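Local structure of cystathionine gamma-synthase (Xanthomonas oryzae pv. oryzae KACC 10331, 6LGO) at residues P108-G113 with T156-L161; L180-N185 with L202-T207; I345-S350 with G369-S374. The protein probably catalyses pyridoxal 5'-phosphate-dependent formation of cystathionine, and possibly its cleavage, as a member of the trans-sulfuration enzyme family. The protein carries 1 engineered substitution. All coordinates share one frame; numbering follows the deposited sequence.

Contact 1: P108-G113 with T156-L161. With EBO ((2~{S})-2-azanyl-4-[(3~{S})-3-[(~{E})-[2-methyl-3-oxidanyl-5-(phosphonomethyl)pyridin-4-yl]methylideneamino]-4-oxidanyl-4-oxidanylidene-butyl]sulfanyl-butanoic acid), chain E.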
loop_
_atom_site.group_PDB
_atom_site.type_symbol
_atom_site.label_atom_id
_atom_site.label_comp_id
_atom_site.label_asym_id
_atom_site.label_seq_id
_atom_site.Cartn_x
_atom_site.Cartn_y
_atom_site.Cartn_z
ATOM N N PRO A 108 8.859 25.153 26.537
ATOM C CA PRO A 108 7.759 26.060 26.784
ATOM C C PRO A 108 6.729 25.457 27.729
ATOM O O PRO A 108 6.557 24.213 27.754
ATOM C CB PRO A 108 7.083 26.166 25.428
ATOM C CG PRO A 108 8.076 25.574 24.432
ATOM C CD PRO A 108 8.760 24.505 25.227
ATOM N N HIS A 109 6.039 26.328 28.449
ATOM C CA HIS A 109 5.038 25.950 29.480
ATOM C C HIS A 109 3.778 25.425 28.775
ATOM O O HIS A 109 3.083 24.596 29.337
ATOM C CB HIS A 109 4.808 27.121 30.459
ATOM C CG HIS A 109 4.039 28.257 29.882
ATOM N ND1 HIS A 109 4.395 28.851 28.656
ATOM C CD2 HIS A 109 2.981 28.955 30.366
ATOM C CE1 HIS A 109 3.551 29.849 28.420
ATOM N NE2 HIS A 109 2.684 29.924 29.434
ATOM N N ASP A 110 3.503 25.932 27.587
ATOM C CA ASP A 110 2.271 25.638 26.846
ATOM C C ASP A 110 2.554 24.804 25.574
ATOM O O ASP A 110 1.797 24.873 24.593
ATOM C CB ASP A 110 1.608 26.943 26.443
ATOM C CG ASP A 110 2.382 27.786 25.435
ATOM O OD1 ASP A 110 3.590 27.519 25.239
ATOM O OD2 ASP A 110 1.776 28.793 24.925
ATOM N N ALA A 111 3.562 23.988 25.598
ATOM C CA ALA A 111 3.815 23.038 24.500
ATOM C C ALA A 111 2.722 21.980 24.469
ATOM O O ALA A 111 2.011 21.774 25.469
ATOM C CB ALA A 111 5.171 22.440 24.691
ATOM N N TYR A 112 2.605 21.302 23.336
ATOM C CA TYR A 112 1.760 20.088 23.184
ATOM C C TYR A 112 1.914 19.199 24.425
ATOM O O TYR A 112 3.018 19.010 24.923
ATOM C CB TYR A 112 2.111 19.429 21.854
ATOM C CG TYR A 112 1.535 18.040 21.715
ATOM C CD1 TYR A 112 0.187 17.806 21.904
ATOM C CD2 TYR A 112 2.382 16.951 21.610
ATOM C CE1 TYR A 112 -0.302 16.510 21.936
ATOM C CE2 TYR A 112 1.885 15.660 21.586
ATOM C CZ TYR A 112 0.540 15.428 21.760
ATOM O OH TYR A 112 0.075 14.134 21.772
ATOM N N GLY A 113 0.777 18.787 24.976
ATOM C CA GLY A 113 0.657 17.924 26.149
ATOM C C GLY A 113 1.451 16.636 26.026
ATOM O O GLY A 113 2.052 16.265 27.045
ATOM N N THR A 156 6.128 27.239 18.218
ATOM C CA THR A 156 5.403 28.470 17.849
ATOM C C THR A 156 4.816 28.300 16.465
ATOM O O THR A 156 5.484 27.871 15.522
ATOM C CB THR A 156 6.287 29.724 18.025
ATOM O OG1 THR A 156 5.541 30.873 17.649
ATOM C CG2 THR A 156 7.464 29.791 17.094
ATOM N N PRO A 157 3.539 28.639 16.295
ATOM C CA PRO A 157 2.623 28.915 17.388
ATOM C C PRO A 157 2.346 27.713 18.286
ATOM O O PRO A 157 2.499 26.558 17.895
ATOM C CB PRO A 157 1.290 29.214 16.689
ATOM C CG PRO A 157 1.651 29.607 15.285
ATOM C CD PRO A 157 2.871 28.763 14.998
ATOM N N SER A 158 1.968 28.026 19.505
ATOM C CA SER A 158 1.811 27.042 20.585
ATOM C C SER A 158 0.447 26.351 20.464
ATOM O O SER A 158 -0.570 26.927 19.983
ATOM C CB SER A 158 2.096 27.671 21.954
ATOM O OG SER A 158 1.065 28.567 22.376
ATOM N N ASN A 159 0.423 25.098 20.863
ATOM C CA ASN A 159 -0.786 24.254 20.820
ATOM C C ASN A 159 -1.288 24.128 22.252
ATOM O O ASN A 159 -0.544 23.577 23.064
ATOM C CB ASN A 159 -0.374 22.893 20.263
ATOM C CG ASN A 159 -1.439 21.831 20.289
ATOM O OD1 ASN A 159 -1.071 20.727 19.944
ATOM N ND2 ASN A 159 -2.697 22.130 20.572
ATOM N N PRO A 160 -2.524 24.545 22.612
ATOM C CA PRO A 160 -3.517 25.041 21.659
ATOM C C PRO A 160 -3.852 26.536 21.768
ATOM O O PRO A 160 -4.862 26.929 21.214
ATOM C CB PRO A 160 -4.725 24.217 22.164
ATOM C CG PRO A 160 -4.605 24.368 23.689
ATOM C CD PRO A 160 -3.100 24.350 23.952
ATOM N N LEU A 161 -3.025 27.348 22.427
ATOM C CA LEU A 161 -3.438 28.765 22.616
ATOM C C LEU A 161 -2.828 29.686 21.586
ATOM O O LEU A 161 -3.272 30.814 21.549
ATOM C CB LEU A 161 -3.179 29.221 24.048
ATOM C CG LEU A 161 -4.127 28.559 25.056
ATOM C CD1 LEU A 161 -3.544 28.618 26.449
ATOM C CD2 LEU A 161 -5.558 29.132 25.012
HETATM O O6 EBO E . -2.599 18.172 19.238
HETATM C C15 EBO E . -2.859 17.121 18.552
HETATM O O5 EBO E . -3.966 16.836 18.082
HETATM C C8 EBO E . -1.876 16.061 18.240
HETATM C C9 EBO E . -2.206 14.599 18.765
HETATM C C10 EBO E . -3.130 14.508 20.032
HETATM S S EBO E . -3.225 12.822 20.287
HETATM C C11 EBO E . -3.410 12.918 22.001
HETATM C C12 EBO E . -3.966 11.628 22.485
HETATM C C13 EBO E . -3.098 10.402 22.547
HETATM C C14 EBO E . -1.834 10.545 23.331
HETATM O O4 EBO E . -0.863 11.078 22.809
HETATM O O3 EBO E . -1.675 10.093 24.454
HETATM N N2 EBO E . -4.063 9.472 23.119
HETATM N N1 EBO E . -0.518 16.664 18.402
HETATM C C7 EBO E . 0.563 16.122 18.081
HETATM C C3 EBO E . 1.850 16.812 18.083
HETATM C C2 EBO E . 1.869 18.236 18.123
HETATM O O7 EBO E . 0.727 19.004 18.214
HETATM C C4 EBO E . 3.118 16.032 17.958
HETATM C C6 EBO E . 3.386 14.529 17.703
HETATM P P EBO E . 2.751 13.087 16.654
HETATM O O2 EBO E . 2.883 12.659 15.234
HETATM O O1 EBO E . 3.523 11.850 17.274
HETATM O O EBO E . 1.290 12.644 17.018
HETATM C C5 EBO E . 4.247 16.973 18.079
HETATM N N EBO E . 4.314 18.331 18.123
HETATM C C1 EBO E . 3.143 18.950 18.171
HETATM C C EBO E . 2.964 20.415 18.175
HETATM O O HOH W 1 -0.469 26.572 23.942
HETATM O O HOH W 2 0.003 23.291 26.099
#

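Contact 2: L180-N185 with L202-T207. With EBO ((2~{S})-2-azanyl-4-[(3~{S})-3-[(~{E})-[2-methyl-3-oxidanyl-5-(phosphonomethyl)pyridin-4-yl]methylideneamino]-4-oxidanyl-4-oxidanylidene-butyl]sulfanyl-butanoic acid), chain E.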
loop_
_atom_site.group_PDB
_atom_site.type_symbol
_atom_site.label_atom_id
_atom_site.label_comp_id
_atom_site.label_asym_id
_atom_site.label_seq_id
_atom_site.Cartn_x
_atom_site.Cartn_y
_atom_site.Cartn_z
ATOM N N LEU A 180 21.916 25.160 22.107
ATOM C CA LEU A 180 21.292 24.785 20.825
ATOM C C LEU A 180 19.814 25.119 20.943
ATOM O O LEU A 180 19.311 25.127 22.072
ATOM C CB LEU A 180 21.521 23.290 20.524
ATOM C CG LEU A 180 22.993 22.897 20.251
ATOM C CD1 LEU A 180 23.106 21.403 20.161
ATOM C CD2 LEU A 180 23.595 23.590 18.981
ATOM N N THR A 181 19.187 25.420 19.813
ATOM C CA THR A 181 17.733 25.653 19.681
ATOM C C THR A 181 17.103 24.627 18.741
ATOM O O THR A 181 17.682 24.347 17.692
ATOM C CB THR A 181 17.377 27.049 19.159
ATOM O OG1 THR A 181 18.236 27.330 18.068
ATOM C CG2 THR A 181 17.534 28.097 20.223
ATOM N N VAL A 182 15.922 24.156 19.134
ATOM C CA VAL A 182 15.078 23.305 18.283
ATOM C C VAL A 182 13.679 23.886 18.285
ATOM O O VAL A 182 13.137 24.174 19.396
ATOM C CB VAL A 182 15.084 21.852 18.745
ATOM C CG1 VAL A 182 14.547 21.664 20.154
ATOM C CG2 VAL A 182 14.270 21.021 17.759
ATOM N N VAL A 183 13.088 23.990 17.094
ATOM C CA VAL A 183 11.735 24.586 16.959
ATOM C C VAL A 183 10.808 23.493 16.399
ATOM O O VAL A 183 11.015 22.947 15.275
ATOM C CB VAL A 183 11.719 25.819 16.038
ATOM C CG1 VAL A 183 10.348 26.440 16.017
ATOM C CG2 VAL A 183 12.736 26.876 16.406
ATOM N N ASP A 184 9.738 23.252 17.121
ATOM C CA ASP A 184 8.626 22.426 16.629
ATOM C C ASP A 184 7.762 23.339 15.757
ATOM O O ASP A 184 7.016 24.149 16.259
ATOM C CB ASP A 184 7.899 21.799 17.809
ATOM C CG ASP A 184 6.787 20.850 17.441
ATOM O OD1 ASP A 184 6.350 20.948 16.274
ATOM O OD2 ASP A 184 6.339 20.075 18.367
ATOM N N ASN A 185 7.824 23.088 14.460
ATOM C CA ASN A 185 7.196 23.895 13.405
ATOM C C ASN A 185 5.957 23.157 12.878
ATOM O O ASN A 185 5.569 23.426 11.737
ATOM C CB ASN A 185 8.213 24.196 12.316
ATOM C CG ASN A 185 7.780 25.309 11.380
ATOM O OD1 ASN A 185 8.287 25.342 10.253
ATOM N ND2 ASN A 185 6.937 26.216 11.837
ATOM N N LEU A 202 17.903 23.289 14.713
ATOM C CA LEU A 202 17.008 22.166 14.368
ATOM C C LEU A 202 15.553 22.622 14.238
ATOM O O LEU A 202 15.054 23.469 15.049
ATOM C CB LEU A 202 17.061 21.114 15.462
ATOM C CG LEU A 202 18.407 20.479 15.749
ATOM C CD1 LEU A 202 18.435 19.933 17.148
ATOM C CD2 LEU A 202 18.691 19.363 14.789
ATOM N N VAL A 203 14.870 22.021 13.286
ATOM C CA VAL A 203 13.421 22.193 13.203
ATOM C C VAL A 203 12.834 20.789 13.045
ATOM O O VAL A 203 13.471 19.894 12.383
ATOM C CB VAL A 203 13.013 23.162 12.082
ATOM C CG1 VAL A 203 13.429 22.661 10.706
ATOM C CG2 VAL A 203 11.495 23.377 12.094
ATOM N N LEU A 204 11.695 20.563 13.701
ATOM C CA LEU A 204 11.083 19.244 13.668
ATOM C C LEU A 204 9.586 19.383 13.452
ATOM O O LEU A 204 9.019 20.457 13.716
ATOM C CB LEU A 204 11.461 18.453 14.917
ATOM C CG LEU A 204 10.869 18.894 16.235
ATOM C CD1 LEU A 204 9.376 18.625 16.334
ATOM C CD2 LEU A 204 11.627 18.131 17.356
ATOM N N HIS A 205 8.973 18.316 12.942
ATOM C CA HIS A 205 7.533 18.307 12.637
ATOM C C HIS A 205 6.947 16.975 13.046
ATOM O O HIS A 205 7.656 15.970 12.973
ATOM C CB HIS A 205 7.307 18.430 11.147
ATOM C CG HIS A 205 7.795 19.691 10.555
ATOM N ND1 HIS A 205 6.947 20.775 10.373
ATOM C CD2 HIS A 205 8.977 19.994 9.980
ATOM C CE1 HIS A 205 7.677 21.725 9.760
ATOM N NE2 HIS A 205 8.950 21.295 9.605
ATOM N N SER A 206 5.680 17.009 13.441
ATOM C CA SER A 206 4.734 15.900 13.248
ATOM C C SER A 206 4.294 15.976 11.790
ATOM O O SER A 206 3.534 16.890 11.462
ATOM C CB SER A 206 3.592 16.013 14.144
ATOM O OG SER A 206 2.691 15.001 13.797
ATOM N N THR A 207 4.794 15.078 10.943
ATOM C CA THR A 207 4.403 15.000 9.521
ATOM C C THR A 207 2.967 14.518 9.449
ATOM O O THR A 207 2.354 14.725 8.413
ATOM C CB THR A 207 5.336 14.133 8.708
ATOM O OG1 THR A 207 5.297 12.775 9.158
ATOM C CG2 THR A 207 6.717 14.727 8.812
HETATM O O6 EBO E . -2.599 18.172 19.238
HETATM C C15 EBO E . -2.859 17.121 18.552
HETATM O O5 EBO E . -3.966 16.836 18.082
HETATM C C8 EBO E . -1.876 16.061 18.240
HETATM C C9 EBO E . -2.206 14.599 18.765
HETATM C C10 EBO E . -3.130 14.508 20.032
HETATM S S EBO E . -3.225 12.822 20.287
HETATM C C11 EBO E . -3.410 12.918 22.001
HETATM C C12 EBO E . -3.966 11.628 22.485
HETATM C C13 EBO E . -3.098 10.402 22.547
HETATM C C14 EBO E . -1.834 10.545 23.331
HETATM O O4 EBO E . -0.863 11.078 22.809
HETATM O O3 EBO E . -1.675 10.093 24.454
HETATM N N2 EBO E . -4.063 9.472 23.119
HETATM N N1 EBO E . -0.518 16.664 18.402
HETATM C C7 EBO E . 0.563 16.122 18.081
HETATM C C3 EBO E . 1.850 16.812 18.083
HETATM C C2 EBO E . 1.869 18.236 18.123
HETATM O O7 EBO E . 0.727 19.004 18.214
HETATM C C4 EBO E . 3.118 16.032 17.958
HETATM C C6 EBO E . 3.386 14.529 17.703
HETATM P P EBO E . 2.751 13.087 16.654
HETATM O O2 EBO E . 2.883 12.659 15.234
HETATM O O1 EBO E . 3.523 11.850 17.274
HETATM O O EBO E . 1.290 12.644 17.018
HETATM C C5 EBO E . 4.247 16.973 18.079
HETATM N N EBO E . 4.314 18.331 18.123
HETATM C C1 EBO E . 3.143 18.950 18.171
HETATM C C EBO E . 2.964 20.415 18.175
#

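Contact 3: I345-S350 with G369-S374. With EBO ((2~{S})-2-azanyl-4-[(3~{S})-3-[(~{E})-[2-methyl-3-oxidanyl-5-(phosphonomethyl)pyridin-4-yl]methylideneamino]-4-oxidanyl-4-oxidanylidene-butyl]sulfanyl-butanoic acid), chain E.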
loop_
_atom_site.group_PDB
_atom_site.type_symbol
_atom_site.label_atom_id
_atom_site.label_comp_id
_atom_site.label_asym_id
_atom_site.label_seq_id
_atom_site.Cartn_x
_atom_site.Cartn_y
_atom_site.Cartn_z
ATOM N N ILE A 345 -12.547 19.209 15.264
ATOM C CA ILE A 345 -12.660 19.961 16.544
ATOM C C ILE A 345 -12.126 19.086 17.686
ATOM O O ILE A 345 -12.290 17.830 17.662
ATOM C CB ILE A 345 -14.090 20.507 16.731
ATOM C CG1 ILE A 345 -14.156 21.369 17.987
ATOM C CG2 ILE A 345 -15.148 19.391 16.759
ATOM C CD1 ILE A 345 -15.446 22.182 18.063
ATOM N N ALA A 346 -11.425 19.691 18.619
ATOM C CA ALA A 346 -10.985 19.003 19.846
ATOM C C ALA A 346 -11.264 19.855 21.086
ATOM O O ALA A 346 -11.450 21.104 20.977
ATOM C CB ALA A 346 -9.552 18.640 19.695
ATOM N N HIS A 347 -11.342 19.179 22.220
ATOM C CA HIS A 347 -11.472 19.759 23.588
ATOM C C HIS A 347 -10.180 19.433 24.331
ATOM O O HIS A 347 -9.974 18.272 24.709
ATOM C CB HIS A 347 -12.739 19.235 24.263
ATOM C CG HIS A 347 -12.865 19.659 25.689
ATOM N ND1 HIS A 347 -12.672 18.752 26.735
ATOM C CD2 HIS A 347 -13.204 20.851 26.245
ATOM C CE1 HIS A 347 -12.895 19.374 27.894
ATOM N NE2 HIS A 347 -13.203 20.670 27.616
ATOM N N PRO A 348 -9.179 20.348 24.314
ATOM C CA PRO A 348 -7.828 19.997 24.766
ATOM C C PRO A 348 -7.757 19.405 26.179
ATOM O O PRO A 348 -6.927 18.458 26.369
ATOM C CB PRO A 348 -7.019 21.303 24.604
ATOM C CG PRO A 348 -7.726 22.001 23.428
ATOM C CD PRO A 348 -9.206 21.660 23.597
ATOM N N ALA A 349 -8.629 19.842 27.102
ATOM C CA ALA A 349 -8.591 19.394 28.530
ATOM C C ALA A 349 -8.745 17.846 28.663
ATOM O O ALA A 349 -8.017 17.192 29.468
ATOM C CB ALA A 349 -9.636 20.176 29.319
ATOM N N SER A 350 -9.668 17.271 27.891
ATOM C CA SER A 350 -10.064 15.833 27.877
ATOM C C SER A 350 -9.429 15.082 26.678
ATOM O O SER A 350 -9.565 13.867 26.603
ATOM C CB SER A 350 -11.584 15.727 27.844
ATOM O OG SER A 350 -12.116 16.139 26.591
ATOM N N GLY A 369 -13.101 24.954 29.270
ATOM C CA GLY A 369 -14.053 25.422 28.243
ATOM C C GLY A 369 -13.394 25.533 26.857
ATOM O O GLY A 369 -14.099 25.755 25.881
ATOM N N LEU A 370 -12.094 25.317 26.730
ATOM C CA LEU A 370 -11.404 25.658 25.444
ATOM C C LEU A 370 -11.741 24.593 24.387
ATOM O O LEU A 370 -11.638 23.396 24.692
ATOM C CB LEU A 370 -9.897 25.788 25.661
ATOM C CG LEU A 370 -9.139 26.329 24.449
ATOM C CD1 LEU A 370 -9.408 27.812 24.213
ATOM C CD2 LEU A 370 -7.643 26.056 24.551
ATOM N N LEU A 371 -12.188 25.066 23.217
ATOM C CA LEU A 371 -12.289 24.281 21.957
ATOM C C LEU A 371 -11.227 24.748 20.958
ATOM O O LEU A 371 -10.965 25.966 20.881
ATOM C CB LEU A 371 -13.723 24.388 21.430
ATOM C CG LEU A 371 -14.748 23.750 22.381
ATOM C CD1 LEU A 371 -16.143 24.141 21.940
ATOM C CD2 LEU A 371 -14.553 22.209 22.497
ATOM N N ARG A 372 -10.636 23.781 20.251
ATOM C CA ARG A 372 -9.654 23.989 19.169
ATOM C C ARG A 372 -10.210 23.516 17.838
ATOM O O ARG A 372 -10.735 22.404 17.771
ATOM C CB ARG A 372 -8.361 23.254 19.486
ATOM C CG ARG A 372 -7.209 23.595 18.576
ATOM C CD ARG A 372 -6.064 22.646 18.862
ATOM N NE ARG A 372 -6.314 21.321 18.291
ATOM C CZ ARG A 372 -5.516 20.253 18.397
ATOM N NH1 ARG A 372 -4.395 20.339 19.103
ATOM N NH2 ARG A 372 -5.890 19.108 17.800
ATOM N N LEU A 373 -10.098 24.369 16.815
ATOM C CA LEU A 373 -10.525 24.018 15.453
ATOM C C LEU A 373 -9.295 23.783 14.612
ATOM O O LEU A 373 -8.350 24.608 14.718
ATOM C CB LEU A 373 -11.276 25.189 14.859
ATOM C CG LEU A 373 -12.580 25.567 15.522
ATOM C CD1 LEU A 373 -13.224 26.749 14.762
ATOM C CD2 LEU A 373 -13.497 24.343 15.542
ATOM N N SER A 374 -9.276 22.676 13.858
ATOM C CA SER A 374 -8.377 22.483 12.705
ATOM C C SER A 374 -9.251 22.703 11.481
ATOM O O SER A 374 -10.073 21.862 11.171
ATOM C CB SER A 374 -7.732 21.123 12.639
ATOM O OG SER A 374 -6.784 21.046 11.554
HETATM O O6 EBO E . -2.599 18.172 19.238
HETATM C C15 EBO E . -2.859 17.121 18.552
HETATM O O5 EBO E . -3.966 16.836 18.082
HETATM C C8 EBO E . -1.876 16.061 18.240
HETATM C C9 EBO E . -2.206 14.599 18.765
HETATM C C10 EBO E . -3.130 14.508 20.032
HETATM S S EBO E . -3.225 12.822 20.287
HETATM C C11 EBO E . -3.410 12.918 22.001
HETATM C C12 EBO E . -3.966 11.628 22.485
HETATM C C13 EBO E . -3.098 10.402 22.547
HETATM C C14 EBO E . -1.834 10.545 23.331
HETATM O O4 EBO E . -0.863 11.078 22.809
HETATM O O3 EBO E . -1.675 10.093 24.454
HETATM N N2 EBO E . -4.063 9.472 23.119
HETATM N N1 EBO E . -0.518 16.664 18.402
HETATM C C7 EBO E . 0.563 16.122 18.081
HETATM C C3 EBO E . 1.850 16.812 18.083
HETATM C C2 EBO E . 1.869 18.236 18.123
HETATM O O7 EBO E . 0.727 19.004 18.214
HETATM C C4 EBO E . 3.118 16.032 17.958
HETATM C C6 EBO E . 3.386 14.529 17.703
HETATM P P EBO E . 2.751 13.087 16.654
HETATM O O2 EBO E . 2.883 12.659 15.234
HETATM O O1 EBO E . 3.523 11.850 17.274
HETATM O O EBO E . 1.290 12.644 17.018
HETATM C C5 EBO E . 4.247 16.973 18.079
HETATM N N EBO E . 4.314 18.331 18.123
HETATM C C1 EBO E . 3.143 18.950 18.171
HETATM C C EBO E . 2.964 20.415 18.175
HETATM O O HOH W 3 -10.302 22.404 26.858
#

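Contact 1: P108-G113 with T156-L161
The cofactor pocket of this fold-type I pyridoxal phosphate enzyme is partly walled by Tyr112 and Asn159, which come from two loops that follow parallel strands 104-108 and 151-155. The two side chains run side by side in the same direction, and the planes of the phenol ring and the amide are nearly parallel, 10° apart. With CG anti to its backbone N (chi1 168°), Tyr112 carries one face over the pyridine and imine of the bound aldimine, its CE1 3.5 Å from the imine atom N1 and its CD2 3.6 Å from ring atom C3. The phenol OH is hydrogen-bonded to Arg59 of the second subunit, while the Asn159 side chain reaches the O7 side of the pyridine.

Glu155 ties the two loops together, one carboxylate oxygen taking the N-H of Tyr112 and the other that of Asn159. Two waters bridge the loops. Water 1 donates to Asp110 O and to Ser158 OG and accepts from Leu161 N; water 2 donates to Ala111 O at 2.6 Å and to Asn159 O at 3.1 Å. Asp110 OD2 also forms a salt bridge with Arg163, and the one direct hydrogen bond between the loops reaches that same oxygen: Ser158 OG donates over 2.7 Å from above the carboxylate plane, 61° out of it.

Contact 2: L180-N185 with L202-T207
Val182 and Asp184 share one face of the central seven-stranded sheet with Leu202 and Leu204, on neighbouring parallel strands of the large cofactor-binding domain of a fold-type I enzyme. The strand axes diverge by 25°. On this face, which helix 87-98 covers, Val182 and Leu202 pass each other at a slant, and the CG2 branch of Val182 rests on Leu202 CB at 3.6 Å. Leu204 is folded back toward the first strand: its CG sits between the backbone N and the carbonyl carbon (chi1 70°), which brings its two methyls to different neighbours. CD1 lies 3.6 Å from Asp184 CG, and CD2 meets Val182 CG2 at 3.9 Å.

Asp184 thus has the leucine methyl against its carboxylate carbon, while its OD2 stands 2.7 Å from the pyridine atom N of the aldimine, the place held by an aspartate throughout fold-type I enzymes. Its other oxygen, OD1, is hydrogen-bonded to Thr186, whose hydroxyl also bonds to Ser206 N and so links the ends of both strands.

Val183 and Val203 occupy the reverse face. Here Val203 CG2 packs against Asn185 CB at 3.4 Å. Beyond it the Asn185 side chain and the His205 ring lie alongside one another with their planes 45° apart, the ring being fixed at its far nitrogen, NE2, by Glu76. Backbone bonds from Val183 N to Leu202 O, from Leu204 N to Val183 O and from Asn185 N to Leu204 O hold the register, whereas that from Leu202 N to Thr181 O is weak. At the C-terminal end of its strand, Ser206 OG donates to phosphonate oxygen O2 of the aldimine as modelled, at 2.8 Å.

Contact 3: I345-S350 with G369-S374
Ala346 and Arg372 form the hydrogen-bonded pair of two antiparallel strands in the mixed five-stranded sheet of the C-terminal domain of this fold-type I enzyme. Two backbone bonds define it: Ala346 N to Arg372 O and Arg372 N to Ala346 O, each 2.9 Å and nearly straight. The adjacent non-hydrogen-bonded pair is Ile345 with Leu373, where the Ile345 CA also sends a CA-H...O contact to Arg372 O.

Apolar packing occupies both faces of the sheet. Ile345 and Leu373 lie alongside one another, CD1 of Ile345 3.9 Å from CD2 of Leu373, and Phe325 of helix 318-326 touches Ile345 from the same domain. His347 lies just past the end of strand 344-346, and Leu371 CD2 sits at the edge of its ring, near the ring plane. Pro348 presses its CG toward both Leu370 CD2 and Arg372 CB, crossing the base of the arginine chain.

Polar side chains and one water fix the turn that follows. His347 ND1 and Ser350 OG share a hydrogen bond of 2.7 Å, while NE2 is bonded to Asp368 O, so both ring nitrogens are engaged and the rotation of the ring is set. The ring also meets Phe49 of the second subunit edge-to-face. Water 3, above the imidazole plane, accepts from Ala349 N and donates to Leu370 O at 2.7 Å, bridging the two segments.

Arg372, on the same face as Ala346, reaches the ligand. Its chain runs extended and then bends at chi3 (76°), which delivers the guanidinium edge-on to the aldimine carboxylate in a two-pronged grip: NH1 to O6 at 2.8 Å, NH2 to O5 at 3.0 Å.

All three contacts converge on one bound aldimine and hold different parts of it. Contact 2 meets the pyridine nitrogen and the phosphonate group, contact 1 covers the ring and imine, and contact 3 takes the carboxylate. Contact 1 lies between the others: its centre is about 13 Å from each, whereas the centres of contacts 2 and 3 are about 23 Å apart and their nearest atoms about 10 Å. The 156-161 loop packs against the C-terminal domain, with Pro160 CG 3.6 Å from Leu370 CD2. Asp56, Tyr57 and Arg59 of the second subunit also bond to the ligand, so the site is shared across a subunit interface.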